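Triggering receptor expressed on myeloid cells 1 (Mus musculus, PDB 1U9K) acts as a cell-surface receptor of innate immunity, here its extracellular V-type immunoglobulin domain, amplifying inflammatory responses by signalling through the transmembrane adapter TYROBP/DAP12. Local coordinates at residues V19-F23 / L105-V109. Numbering follows the deposited sequence.
Sequences VKCPF and LFHPV
Phe-106 lays one ring face over the backbone carbonyl of Lys-20, whose O stands 3.6 Å above the ring plane, over its centre. Because CG lies anti to the backbone N (chi1 -163°), the ring extends toward strand 17-22. His-107 lies against the opposite face, CE1 offset toward the rim, while its NE2 is hydrogen-bonded to Glu-7 on strand 7-11. Around the ring the approaches are oblique: Pro-22 CD comes to 3.7 Å from Phe-106 CD1, and Cys-21 SG sits 5.0 Å from the ring centroid, 51° off its normal, a sulfur-aromatic contact. The same sulfur forms the disulfide to Cys-93, the bridge between the two sheets of the immunoglobulin fold, so Phe-106 packs beside that covalent link.

Beyond the ring, Val-19 CG1 and Val-109 CG2 meet tip to tip at 4.1 Å. Toward Phe-23, Leu-105 straddles the start of that residue: its CD2 lies 3.7 Å from Phe-23 CB and its CB 3.8 Å from Pro-22 O. With CG set between its own N and carbonyl carbon (chi1 65°), the Phe-23 ring is carried away from Leu-105, and it meets Lys-33 and His-69 instead.

No direct hydrogen bond joins the segments, although they run nearly antiparallel. A water fills that role at one point, donating to Pro-22 O at 2.6 Å and accepting from Phe-106 N at 2.8 Å. Strand 17-22 pairs instead with strand 75-80, and Leu-105 with Cys-93. Contact between the sheets here therefore rests on apolar packing and the nearby disulfide. The Lys-20 oxygen gains no hydrogen bond from the aromatic face, so its approach probably reflects close packing more than polar attraction, and the polar link between the segments runs through the water.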
ATOM      1  N   VAL A  19      -4.799   6.061  -1.150  1.00 21.47           N
ATOM      2  CA  VAL A  19      -3.418   6.431  -1.376  1.00 21.54           C
ATOM      3  C   VAL A  19      -3.087   5.978  -2.787  1.00 22.53           C
ATOM      4  O   VAL A  19      -3.412   4.863  -3.168  1.00 22.37           O
ATOM      5  CB  VAL A  19      -2.502   5.723  -0.362  1.00 22.12           C
ATOM      6  CG1 VAL A  19      -1.046   5.876  -0.707  1.00 25.22           C
ATOM      7  CG2 VAL A  19      -2.814   6.206   1.022  1.00 24.46           C
ATOM      8  N   LYS A  20      -2.547   6.897  -3.583  1.00 23.07           N
ATOM      9  CA  LYS A  20      -2.108   6.634  -4.963  1.00 24.30           C
ATOM     10  C   LYS A  20      -0.596   6.592  -4.976  1.00 23.73           C
ATOM     11  O   LYS A  20       0.065   7.624  -4.716  1.00 22.39           O
ATOM     12  CB  LYS A  20      -2.591   7.748  -5.886  1.00 24.73           C
ATOM     13  CG  LYS A  20      -4.094   7.869  -5.876  1.00 29.04           C
ATOM     14  CD  LYS A  20      -4.665   8.427  -7.152  1.00 33.76           C
ATOM     15  CE  LYS A  20      -6.157   8.701  -6.960  1.00 38.47           C
ATOM     16  NZ  LYS A  20      -6.924   8.586  -8.300  1.00 41.77           N
ATOM     17  N   CYS A  21      -0.061   5.422  -5.254  1.00 22.65           N
ATOM     18  CA  CYS A  21       1.368   5.159  -5.303  1.00 23.69           C
ATOM     19  C   CYS A  21       1.856   4.910  -6.710  1.00 22.58           C
ATOM     20  O   CYS A  21       1.651   3.820  -7.230  1.00 22.76           O
ATOM     21  CB  CYS A  21       1.706   3.937  -4.462  1.00 23.99           C
ATOM     22  SG  CYS A  21       1.269   4.174  -2.723  1.00 33.27           S
ATOM     23  N   PRO A  22       2.510   5.860  -7.336  1.00 21.32           N
ATOM     24  CA  PRO A  22       3.084   5.588  -8.649  1.00 20.44           C
ATOM     25  C   PRO A  22       4.186   4.542  -8.564  1.00 20.21           C
ATOM     26  O   PRO A  22       4.884   4.465  -7.556  1.00 18.41           O
ATOM     27  CB  PRO A  22       3.693   6.939  -9.064  1.00 20.73           C
ATOM     28  CG  PRO A  22       3.123   7.924  -8.259  1.00 22.66           C
ATOM     29  CD  PRO A  22       2.783   7.241  -6.925  1.00 21.16           C
ATOM     30  N   PHE A  23       4.348   3.754  -9.622  1.00 19.65           N
ATOM     31  CA  PHE A  23       5.516   2.891  -9.752  1.00 20.09           C
ATOM     32  C   PHE A  23       6.113   3.009 -11.143  1.00 19.96           C
ATOM     33  O   PHE A  23       5.421   3.260 -12.115  1.00 19.84           O
ATOM     34  CB  PHE A  23       5.253   1.440  -9.375  1.00 20.23           C
ATOM     35  CG  PHE A  23       4.270   0.718 -10.266  1.00 21.17           C
ATOM     36  CD1 PHE A  23       4.718   0.032 -11.359  1.00 21.67           C
ATOM     37  CD2 PHE A  23       2.924   0.691  -9.961  1.00 23.06           C
ATOM     38  CE1 PHE A  23       3.828  -0.636 -12.182  1.00 22.89           C
ATOM     39  CE2 PHE A  23       2.035   0.039 -10.763  1.00 24.04           C
ATOM     40  CZ  PHE A  23       2.500  -0.632 -11.892  1.00 21.82           C
ATOM     41  N   LEU A 105       7.797   2.616  -2.739  1.00 21.31           N
ATOM     42  CA  LEU A 105       7.167   3.504  -3.693  1.00 21.19           C
ATOM     43  C   LEU A 105       6.673   4.784  -2.982  1.00 23.00           C
ATOM     44  O   LEU A 105       6.413   4.794  -1.772  1.00 23.95           O
ATOM     45  CB  LEU A 105       5.998   2.792  -4.355  1.00 21.15           C
ATOM     46  CG  LEU A 105       6.364   1.483  -5.064  1.00 20.67           C
ATOM     47  CD1 LEU A 105       5.089   0.822  -5.491  1.00 24.23           C
ATOM     48  CD2 LEU A 105       7.280   1.745  -6.241  1.00 22.26           C
ATOM     49  N   PHE A 106       6.514   5.865  -3.719  1.00 24.15           N
ATOM     50  CA  PHE A 106       5.812   7.022  -3.187  1.00 24.20           C
ATOM     51  C   PHE A 106       6.604   7.479  -1.963  1.00 24.35           C
ATOM     52  O   PHE A 106       7.807   7.596  -2.031  1.00 23.29           O
ATOM     53  CB  PHE A 106       4.342   6.685  -2.931  1.00 24.50           C
ATOM     54  CG  PHE A 106       3.462   7.892  -2.778  1.00 22.73           C
ATOM     55  CD1 PHE A 106       3.518   8.927  -3.693  1.00 21.64           C
ATOM     56  CD2 PHE A 106       2.574   7.986  -1.708  1.00 24.85           C
ATOM     57  CE1 PHE A 106       2.709  10.037  -3.552  1.00 25.88           C
ATOM     58  CE2 PHE A 106       1.764   9.096  -1.566  1.00 27.12           C
ATOM     59  CZ  PHE A 106       1.831  10.122  -2.489  1.00 26.99           C
ATOM     60  N   HIS A 107       5.908   7.709  -0.837  1.00 24.87           N
ATOM     61  CA  HIS A 107       6.577   8.009   0.418  1.00 24.31           C
ATOM     62  C   HIS A 107       5.740   7.361   1.545  1.00 22.81           C
ATOM     63  O   HIS A 107       4.574   6.996   1.323  1.00 20.34           O
ATOM     64  CB  HIS A 107       6.882   9.493   0.568  1.00 27.21           C
ATOM     65  CG  HIS A 107       5.741  10.402   0.254  1.00 31.26           C
ATOM     66  ND1 HIS A 107       5.350  10.698  -1.030  1.00 35.41           N
ATOM     67  CD2 HIS A 107       4.929  11.114   1.061  1.00 36.88           C
ATOM     68  CE1 HIS A 107       4.310  11.511  -1.000  1.00 36.17           C
ATOM     69  NE2 HIS A 107       4.041  11.789   0.258  1.00 37.51           N
ATOM     70  N   PRO A 108       6.342   7.108   2.697  1.00 19.63           N
ATOM     71  CA  PRO A 108       5.573   6.557   3.797  1.00 20.06           C
ATOM     72  C   PRO A 108       4.401   7.484   4.112  1.00 19.19           C
ATOM     73  O   PRO A 108       4.462   8.699   3.916  1.00 19.29           O
ATOM     74  CB  PRO A 108       6.599   6.480   4.938  1.00 21.42           C
ATOM     75  CG  PRO A 108       7.914   6.404   4.267  1.00 21.39           C
ATOM     76  CD  PRO A 108       7.766   7.210   3.031  1.00 21.65           C
ATOM     77  N   VAL A 109       3.326   6.870   4.557  1.00 20.25           N
ATOM     78  CA  VAL A 109       2.064   7.480   4.878  1.00 19.01           C
ATOM     79  C   VAL A 109       1.884   7.353   6.360  1.00 19.24           C
ATOM     80  O   VAL A 109       1.793   6.257   6.841  1.00 19.98           O
ATOM     81  CB  VAL A 109       0.905   6.655   4.195  1.00 20.60           C
ATOM     82  CG1 VAL A 109      -0.382   7.165   4.603  1.00 22.02           C
ATOM     83  CG2 VAL A 109       1.050   6.704   2.663  1.00 23.55           C
TER
HETATM   84  O   HOH W   1       6.857   5.763  -6.514  1.00 35.55           O